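Local coordinates for uncharacterized protein (Candida albicans, PDB 5K04) that probably serves as the non-catalytic auxiliary subunit of the NatB complex, which acetylates the N-termini of proteins, at residues Asn611-Tyr614 with Lys615-Asn619; Thr626-Pro630 with Gln631-Ser635. All coordinates share one frame; numbering follows the deposited sequence.

Contact 1 (Asn611-Tyr614 with Lys615-Asn619)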
loop_
_atom_site.group_PDB
_atom_site.type_symbol
_atom_site.label_atom_id
_atom_site.label_comp_id
_atom_site.label_asym_id
_atom_site.label_seq_id
_atom_site.Cartn_x
_atom_site.Cartn_y
_atom_site.Cartn_z
ATOM N N ASN A 611 26.732 -11.822 -5.634
ATOM C CA ASN A 611 27.448 -11.434 -6.852
ATOM C C ASN A 611 27.881 -12.664 -7.651
ATOM O O ASN A 611 27.795 -12.671 -8.882
ATOM C CB ASN A 611 28.649 -10.542 -6.508
ATOM C CG ASN A 611 28.283 -9.039 -6.490
ATOM O OD1 ASN A 611 27.408 -8.584 -7.240
ATOM N ND2 ASN A 611 28.944 -8.280 -5.630
ATOM N N LEU A 612 28.326 -13.727 -6.964
ATOM C CA LEU A 612 28.688 -14.958 -7.657
ATOM C C LEU A 612 27.457 -15.653 -8.236
ATOM O O LEU A 612 27.475 -16.110 -9.383
ATOM C CB LEU A 612 29.425 -15.886 -6.698
ATOM C CG LEU A 612 29.698 -17.327 -7.137
ATOM C CD1 LEU A 612 30.740 -17.356 -8.237
ATOM C CD2 LEU A 612 30.159 -18.155 -5.937
ATOM N N LEU A 613 26.379 -15.731 -7.455
ATOM C CA LEU A 613 25.151 -16.383 -7.901
ATOM C C LEU A 613 24.678 -15.833 -9.243
ATOM O O LEU A 613 24.338 -16.595 -10.159
ATOM C CB LEU A 613 24.057 -16.205 -6.836
ATOM C CG LEU A 613 22.707 -16.905 -7.122
ATOM C CD1 LEU A 613 22.863 -18.429 -7.163
ATOM C CD2 LEU A 613 21.613 -16.497 -6.125
ATOM N N TYR A 614 24.634 -14.502 -9.370
ATOM C CA TYR A 614 24.039 -13.907 -10.557
ATOM C C TYR A 614 25.002 -13.894 -11.729
ATOM O O TYR A 614 24.561 -13.892 -12.880
ATOM C CB TYR A 614 23.499 -12.513 -10.223
ATOM C CG TYR A 614 22.285 -12.657 -9.336
ATOM C CD1 TYR A 614 21.122 -13.274 -9.819
ATOM C CD2 TYR A 614 22.308 -12.249 -8.002
ATOM C CE1 TYR A 614 20.011 -13.468 -8.998
ATOM C CE2 TYR A 614 21.194 -12.435 -7.175
ATOM C CZ TYR A 614 20.048 -13.041 -7.676
ATOM O OH TYR A 614 18.955 -13.215 -6.850
ATOM N N LYS A 615 26.309 -13.912 -11.451
ATOM C CA LYS A 615 27.272 -14.210 -12.500
ATOM C C LYS A 615 27.110 -15.651 -12.993
ATOM O O LYS A 615 27.075 -15.899 -14.205
ATOM C CB LYS A 615 28.687 -13.948 -11.987
ATOM C CG LYS A 615 29.775 -14.162 -13.033
ATOM C CD LYS A 615 31.132 -13.648 -12.528
ATOM C CE LYS A 615 32.277 -14.000 -13.474
ATOM N NZ LYS A 615 32.208 -13.307 -14.784
ATOM N N LEU A 616 26.990 -16.609 -12.066
ATOM C CA LEU A 616 26.679 -17.983 -12.450
ATOM C C LEU A 616 25.421 -18.032 -13.310
ATOM O O LEU A 616 25.425 -18.623 -14.394
ATOM C CB LEU A 616 26.518 -18.861 -11.204
ATOM C CG LEU A 616 27.780 -19.123 -10.349
ATOM C CD1 LEU A 616 27.495 -20.086 -9.199
ATOM C CD2 LEU A 616 28.952 -19.622 -11.190
ATOM N N TYR A 617 24.345 -17.370 -12.860
ATOM C CA TYR A 617 23.116 -17.330 -13.649
ATOM C C TYR A 617 23.379 -16.767 -15.043
ATOM O O TYR A 617 23.009 -17.376 -16.052
ATOM C CB TYR A 617 22.045 -16.509 -12.941
ATOM C CG TYR A 617 21.080 -17.301 -12.066
ATOM C CD1 TYR A 617 20.266 -18.302 -12.599
ATOM C CD2 TYR A 617 20.942 -17.003 -10.715
ATOM C CE1 TYR A 617 19.353 -19.001 -11.796
ATOM C CE2 TYR A 617 20.038 -17.688 -9.908
ATOM C CZ TYR A 617 19.252 -18.690 -10.447
ATOM O OH TYR A 617 18.383 -19.371 -9.626
ATOM N N PHE A 618 24.062 -15.627 -15.114
ATOM C CA PHE A 618 24.287 -14.979 -16.401
ATOM C C PHE A 618 25.021 -15.907 -17.364
ATOM O O PHE A 618 24.627 -16.053 -18.527
ATOM C CB PHE A 618 25.062 -13.669 -16.200
ATOM C CG PHE A 618 25.419 -12.969 -17.492
ATOM C CD1 PHE A 618 24.494 -12.161 -18.144
ATOM C CD2 PHE A 618 26.669 -13.139 -18.066
ATOM C CE1 PHE A 618 24.809 -11.517 -19.338
ATOM C CE2 PHE A 618 27.000 -12.504 -19.258
ATOM C CZ PHE A 618 26.059 -11.685 -19.897
ATOM N N ASN A 619 26.096 -16.546 -16.893
ATOM C CA ASN A 619 26.839 -17.470 -17.741
ATOM C C ASN A 619 25.974 -18.647 -18.161
ATOM O O ASN A 619 26.095 -19.149 -19.290
ATOM C CB ASN A 619 28.091 -17.959 -17.004
ATOM C CG ASN A 619 29.138 -16.867 -16.854
ATOM O OD1 ASN A 619 28.811 -15.684 -16.801
ATOM N ND2 ASN A 619 30.403 -17.262 -16.831
#

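Contact 2 (Thr626-Pro630 with Gln631-Ser635)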
loop_
_atom_site.group_PDB
_atom_site.type_symbol
_atom_site.label_atom_id
_atom_site.label_comp_id
_atom_site.label_asym_id
_atom_site.label_seq_id
_atom_site.Cartn_x
_atom_site.Cartn_y
_atom_site.Cartn_z
ATOM N N THR A 626 21.419 -18.310 -25.886
ATOM C CA THR A 626 21.925 -17.471 -26.959
ATOM C C THR A 626 22.834 -18.288 -27.858
ATOM O O THR A 626 23.314 -19.362 -27.494
ATOM C CB THR A 626 22.695 -16.237 -26.449
ATOM O OG1 THR A 626 23.931 -16.637 -25.841
ATOM C CG2 THR A 626 21.853 -15.479 -25.446
ATOM N N LYS A 627 23.060 -17.745 -29.044
ATOM C CA LYS A 627 23.949 -18.337 -30.027
ATOM C C LYS A 627 25.329 -17.730 -29.825
ATOM O O LYS A 627 25.506 -16.516 -29.964
ATOM C CB LYS A 627 23.411 -18.073 -31.431
ATOM C CG LYS A 627 23.874 -19.041 -32.496
ATOM C CD LYS A 627 22.998 -18.901 -33.736
ATOM C CE LYS A 627 23.608 -19.582 -34.954
ATOM N NZ LYS A 627 24.773 -18.821 -35.492
ATOM N N LEU A 628 26.294 -18.566 -29.455
ATOM C CA LEU A 628 27.660 -18.132 -29.203
ATOM C C LEU A 628 28.614 -18.931 -30.075
ATOM O O LEU A 628 28.344 -20.087 -30.420
ATOM C CB LEU A 628 28.057 -18.311 -27.727
ATOM C CG LEU A 628 27.209 -17.597 -26.671
ATOM C CD1 LEU A 628 27.492 -18.176 -25.271
ATOM C CD2 LEU A 628 27.447 -16.086 -26.704
ATOM N N ASN A 629 29.734 -18.310 -30.436
ATOM C CA ASN A 629 30.790 -19.084 -31.034
ATOM C C ASN A 629 31.344 -20.011 -29.959
ATOM O O ASN A 629 31.074 -19.823 -28.769
ATOM C CB ASN A 629 31.870 -18.180 -31.637
ATOM C CG ASN A 629 32.693 -17.441 -30.594
ATOM O OD1 ASN A 629 33.203 -18.020 -29.631
ATOM N ND2 ASN A 629 32.851 -16.142 -30.809
ATOM N N PRO A 630 32.100 -21.037 -30.352
ATOM C CA PRO A 630 32.534 -22.025 -29.354
ATOM C C PRO A 630 33.456 -21.451 -28.280
ATOM O O PRO A 630 33.474 -21.970 -27.156
ATOM C CB PRO A 630 33.239 -23.089 -30.212
ATOM C CG PRO A 630 32.714 -22.911 -31.584
ATOM C CD PRO A 630 32.457 -21.446 -31.722
ATOM N N GLN A 631 34.207 -20.382 -28.580
ATOM C CA GLN A 631 35.140 -19.829 -27.597
ATOM C C GLN A 631 34.421 -19.041 -26.506
ATOM O O GLN A 631 34.794 -19.122 -25.332
ATOM C CB GLN A 631 36.180 -18.946 -28.285
ATOM C CG GLN A 631 37.123 -19.709 -29.199
ATOM C CD GLN A 631 36.465 -20.108 -30.505
ATOM O OE1 GLN A 631 35.381 -19.624 -30.848
ATOM N NE2 GLN A 631 37.116 -21.002 -31.238
ATOM N N GLU A 632 33.398 -18.267 -26.874
ATOM C CA GLU A 632 32.599 -17.579 -25.870
ATOM C C GLU A 632 31.901 -18.585 -24.964
ATOM O O GLU A 632 31.891 -18.426 -23.737
ATOM C CB GLU A 632 31.586 -16.656 -26.553
ATOM C CG GLU A 632 32.217 -15.639 -27.504
ATOM C CD GLU A 632 31.204 -14.977 -28.428
ATOM O OE1 GLU A 632 30.356 -15.695 -29.006
ATOM O OE2 GLU A 632 31.255 -13.737 -28.574
ATOM N N THR A 633 31.330 -19.641 -25.562
ATOM C CA THR A 633 30.708 -20.728 -24.804
ATOM C C THR A 633 31.670 -21.299 -23.762
ATOM O O THR A 633 31.317 -21.485 -22.588
ATOM C CB THR A 633 30.257 -21.834 -25.774
ATOM O OG1 THR A 633 29.413 -21.288 -26.797
ATOM C CG2 THR A 633 29.511 -22.942 -25.040
ATOM N N GLN A 634 32.907 -21.574 -24.186
ATOM C CA GLN A 634 33.869 -22.240 -23.318
ATOM C C GLN A 634 34.320 -21.328 -22.185
ATOM O O GLN A 634 34.508 -21.792 -21.054
ATOM C CB GLN A 634 35.053 -22.733 -24.151
ATOM C CG GLN A 634 34.714 -23.965 -24.952
ATOM C CD GLN A 634 34.311 -25.122 -24.035
ATOM O OE1 GLN A 634 35.008 -25.431 -23.068
ATOM N NE2 GLN A 634 33.178 -25.748 -24.326
ATOM N N SER A 635 34.484 -20.027 -22.452
ATOM C CA SER A 635 34.888 -19.120 -21.378
ATOM C C SER A 635 33.806 -19.031 -20.307
ATOM O O SER A 635 34.072 -19.259 -19.124
ATOM C CB SER A 635 35.225 -17.732 -21.926
ATOM O OG SER A 635 34.128 -17.189 -22.630
#

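Contact 1 (Asn611-Tyr614 with Lys615-Asn619)
Tyr614 and Tyr617, one helical turn apart, send their rings off the helix in the same direction. The planes are inclined by 24° but strongly offset, with ring centroids 5.9 Å apart and little overlap; the closest approach is Tyr614 CD1 to Tyr617 CD2, 3.8 Å. Tyr614 has CG beside its own backbone N and opposite the carbonyl carbon (chi1 -70°), and its CD1 and CE1 both lie next to Tyr617 CD2. Leu613 runs alongside Tyr617 and brings CG to within 3.9 Å of Tyr617 CE2, while its CD2 sits over one face of the Tyr614 ring, offset from the ring centre. A further pair, Leu612 and Leu616, meets at an angle: Leu612 holds CG anti to N and leans its CD1 against Leu616 CG at 4.0 Å. All of this lies along helix 608-625, in the alpha-helical C-terminal part of the chain, and the i to i+4 backbone bonds set the spacing. Leu616 N gives the straightest, to Leu612 O at 2.8 Å and 174°; Tyr617 N reaches Leu613 O, also at 2.8 Å, and Phe618 N bonds Tyr614 O. Neighbouring helices cover the side chains: Tyr614 rests on Leu576 of helix 571-584 and its ring meets that of Phe606, whereas Tyr617 packs edge-to-face with Phe672 of helix 661-682. Leu612 and Leu616 turn to helix 630-643, where Tyr639 also takes a cation-pi contact from Lys615. Phe618 leads off toward Leu594 and Phe597 of helix 591-601.

Contact 2 (Thr626-Pro630 with Gln631-Ser635)
The Asn629 amide and the Glu632 carboxylate stack with planes 18° apart, although the two side chains cross at about a right angle; Glu632 CD lies 3.1 Å from Asn629 ND2. This is the capping box that opens helix 630-643, with Asn629 as N-cap. Asn629 has CG between its backbone N and carbonyl carbon (chi1 70°), turning the amide back over the first helical turn. There OD1 accepts from Glu632 N at 2.8 Å, a nearly straight bond, and more weakly from Gln631 N. The reciprocal bond runs from Asn629 N to Glu632 OE1 at 3.0 Å, on the anti side of the carboxylate and 20° out of its plane. Asn629 OD1 thus serves the N-H of Glu632 well and that of Gln631 only weakly, and the carboxylate near that end would probably be stabilised by the helix dipole. Leu628 packs against the box, its CB 3.4 Å from Thr633 OG1 and its CD2 3.7 Å from Glu632 OE1. Asn629 O is gripped twice by one residue: Thr633 N bonds it at 3.2 Å, while Thr633 OG1 donates from above the carbonyl plane at 3.0 Å.

Contact 1 comes first along the chain, within helix 608-625; contact 2 follows, spanning the loop after that helix and the start of helix 630-643. Their centres are about 16 Å apart and their nearest atoms about 5 Å, so they do not touch. The two helices are nonetheless packed together: Leu616 rests on Leu640, and Asn619 ND2 donates to Leu636 O, just past the end of contact 2. The capped turn therefore starts the helix that covers one side of contact 1. Contact 1 is partly buried among several helices, contact 2 lies at the surface, and both belong to the all-helical scaffold of this probable auxiliary subunit.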